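Local coordinates for OmpT protein (Vibrio cholerae serotype O1, PDB 6EHE) that probably forms a non-specific diffusion channel across the outer membrane, a porin built as a closed beta barrel, at residues Asp237-Tyr242 with Leu265-Lys270. Numbering follows the deposited sequence.
Sequences DKTKLY and LGVEYK. With C8E ((hydroxyethyloxy)tri(ethyloxy)octane), chain B.
The ring of Y242 lies flat over G266, whose CA sits 3.9 Å from the ring centroid, 20° off the normal, in a CH-pi contact. This is the tight part of an antiparallel hairpin pairing in the barrel wall, where strand 239-252 runs beside strand 257-272. K240 with E268 and Y242 with G266 are hydrogen-bonded pairs of two backbone bonds each, and N of K270 adds another to O of K238 (2.8 Å). CG of Y242 stands between its backbone N and carbonyl carbon (chi1 57°), a torsion that folds the ring across the neighbouring strand; its hydroxyl is hydrogen-bonded to E280. On the same face K240 and E268 run side by side, and NZ of K240 forms a salt bridge with OE1 of E268 at 2.9 Å, nearly along its C-O axis. OE2 is hydrogen-bonded to OH of Y95. NZ of K270 comes within 3.3 Å of NZ of K240, so E268 may temper the crowding of two like charges.

The other face is looser and largely apolar: CD2 of L241 touches CB of V267 at 3.9 Å, and one detergent tail runs past V267, T239 and Y269. The contrast is consistent with a K240/E268 face turned to the pore and an L241/V267 face meeting lipid.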
loop_
_atom_site.group_PDB
_atom_site.type_symbol
_atom_site.label_atom_id
_atom_site.label_comp_id
_atom_site.label_asym_id
_atom_site.label_seq_id
_atom_site.Cartn_x
_atom_site.Cartn_y
_atom_site.Cartn_z
ATOM N N ASP A 237 19.127 12.570 -16.392
ATOM C CA ASP A 237 18.349 13.733 -15.974
ATOM C C ASP A 237 17.033 13.326 -15.304
ATOM O O ASP A 237 16.800 13.615 -14.121
ATOM C CB ASP A 237 18.094 14.632 -17.184
ATOM C CG ASP A 237 17.537 15.962 -16.787
ATOM O OD1 ASP A 237 17.766 16.369 -15.623
ATOM O OD2 ASP A 237 16.853 16.588 -17.625
ATOM N N LYS A 238 16.154 12.665 -16.054
ATOM C CA LYS A 238 14.865 12.219 -15.550
ATOM C C LYS A 238 14.808 10.702 -15.457
ATOM O O LYS A 238 13.751 10.096 -15.650
ATOM C CB LYS A 238 13.740 12.734 -16.442
ATOM C CG LYS A 238 13.998 14.099 -17.045
ATOM C CD LYS A 238 12.918 14.473 -18.037
ATOM C CE LYS A 238 13.336 15.680 -18.835
ATOM N NZ LYS A 238 14.017 16.641 -17.927
ATOM N N THR A 239 15.949 10.085 -15.179
ATOM C CA THR A 239 16.102 8.640 -15.204
ATOM C C THR A 239 16.611 8.179 -13.850
ATOM O O THR A 239 17.695 8.585 -13.427
ATOM C CB THR A 239 17.086 8.230 -16.295
ATOM O OG1 THR A 239 16.903 9.080 -17.431
ATOM C CG2 THR A 239 16.869 6.767 -16.699
ATOM N N LYS A 240 15.835 7.349 -13.170
ATOM C CA LYS A 240 16.305 6.650 -11.982
ATOM C C LYS A 240 16.348 5.159 -12.281
ATOM O O LYS A 240 15.416 4.619 -12.889
ATOM C CB LYS A 240 15.401 6.901 -10.771
ATOM C CG LYS A 240 15.315 8.345 -10.288
ATOM C CD LYS A 240 14.628 8.419 -8.905
ATOM C CE LYS A 240 13.846 9.722 -8.718
ATOM N NZ LYS A 240 12.416 9.668 -9.206
ATOM N N LEU A 241 17.447 4.512 -11.904
ATOM C CA LEU A 241 17.446 3.074 -11.718
ATOM C C LEU A 241 16.945 2.784 -10.313
ATOM O O LEU A 241 17.111 3.604 -9.405
ATOM C CB LEU A 241 18.850 2.498 -11.873
ATOM C CG LEU A 241 19.457 2.340 -13.262
ATOM C CD1 LEU A 241 20.789 1.594 -13.189
ATOM C CD2 LEU A 241 18.484 1.633 -14.189
ATOM N N TYR A 242 16.338 1.612 -10.127
ATOM C CA TYR A 242 15.899 1.240 -8.793
ATOM C C TYR A 242 15.995 -0.264 -8.632
ATOM O O TYR A 242 15.924 -1.015 -9.608
ATOM C CB TYR A 242 14.471 1.719 -8.495
ATOM C CG TYR A 242 13.417 1.233 -9.464
ATOM C CD1 TYR A 242 12.810 -0.013 -9.289
ATOM C CD2 TYR A 242 13.016 2.007 -10.541
ATOM C CE1 TYR A 242 11.839 -0.480 -10.157
ATOM C CE2 TYR A 242 12.032 1.545 -11.416
ATOM C CZ TYR A 242 11.454 0.290 -11.206
ATOM O OH TYR A 242 10.480 -0.206 -12.032
ATOM N N LEU A 265 14.549 -5.251 -10.154
ATOM C CA LEU A 265 15.443 -4.254 -10.738
ATOM C C LEU A 265 14.740 -3.578 -11.896
ATOM O O LEU A 265 14.163 -4.267 -12.743
ATOM C CB LEU A 265 16.741 -4.888 -11.236
ATOM C CG LEU A 265 17.578 -3.972 -12.124
ATOM C CD1 LEU A 265 18.292 -2.916 -11.294
ATOM C CD2 LEU A 265 18.586 -4.799 -12.905
ATOM N N GLY A 266 14.779 -2.249 -11.938
ATOM C CA GLY A 266 14.080 -1.561 -13.010
ATOM C C GLY A 266 14.638 -0.179 -13.272
ATOM O O GLY A 266 15.604 0.267 -12.642
ATOM N N VAL A 267 13.981 0.496 -14.213
ATOM C CA VAL A 267 14.328 1.840 -14.661
ATOM C C VAL A 267 13.040 2.637 -14.776
ATOM O O VAL A 267 11.994 2.095 -15.158
ATOM C CB VAL A 267 15.061 1.835 -16.023
ATOM C CG1 VAL A 267 14.187 1.176 -17.093
ATOM C CG2 VAL A 267 15.424 3.247 -16.453
ATOM N N GLU A 268 13.129 3.922 -14.446
ATOM C CA GLU A 268 12.032 4.873 -14.505
ATOM C C GLU A 268 12.521 6.103 -15.250
ATOM O O GLU A 268 13.584 6.648 -14.924
ATOM C CB GLU A 268 11.563 5.257 -13.097
ATOM C CG GLU A 268 10.727 6.527 -13.027
ATOM C CD GLU A 268 10.548 7.019 -11.605
ATOM O OE1 GLU A 268 11.457 7.707 -11.070
ATOM O OE2 GLU A 268 9.499 6.691 -11.008
ATOM N N TYR A 269 11.767 6.515 -16.262
ATOM C CA TYR A 269 12.015 7.764 -16.952
ATOM C C TYR A 269 10.799 8.637 -16.742
ATOM O O TYR A 269 9.695 8.272 -17.155
ATOM C CB TYR A 269 12.270 7.547 -18.436
ATOM C CG TYR A 269 12.622 8.835 -19.135
ATOM C CD1 TYR A 269 13.912 9.343 -19.082
ATOM C CD2 TYR A 269 11.654 9.561 -19.820
ATOM C CE1 TYR A 269 14.239 10.517 -19.714
ATOM C CE2 TYR A 269 11.970 10.739 -20.442
ATOM C CZ TYR A 269 13.263 11.218 -20.385
ATOM O OH TYR A 269 13.568 12.404 -21.020
ATOM N N LYS A 270 10.991 9.768 -16.073
ATOM C CA LYS A 270 9.910 10.719 -15.848
ATOM C C LYS A 270 10.008 11.748 -16.960
ATOM O O LYS A 270 10.807 12.680 -16.884
ATOM C CB LYS A 270 10.024 11.360 -14.467
ATOM C CG LYS A 270 9.394 10.544 -13.356
ATOM C CD LYS A 270 10.104 10.733 -12.023
ATOM C CE LYS A 270 9.180 11.365 -10.992
ATOM N NZ LYS A 270 9.902 11.726 -9.738
HETATM C C1 C8E B . 11.550 2.364 -20.378
HETATM C C2 C8E B . 12.600 3.308 -19.773
HETATM C C3 C8E B . 13.148 4.354 -20.753
HETATM C C4 C8E B . 14.679 4.360 -20.801
HETATM C C5 C8E B . 15.298 5.531 -20.027
HETATM C C6 C8E B . 16.055 6.543 -20.905
#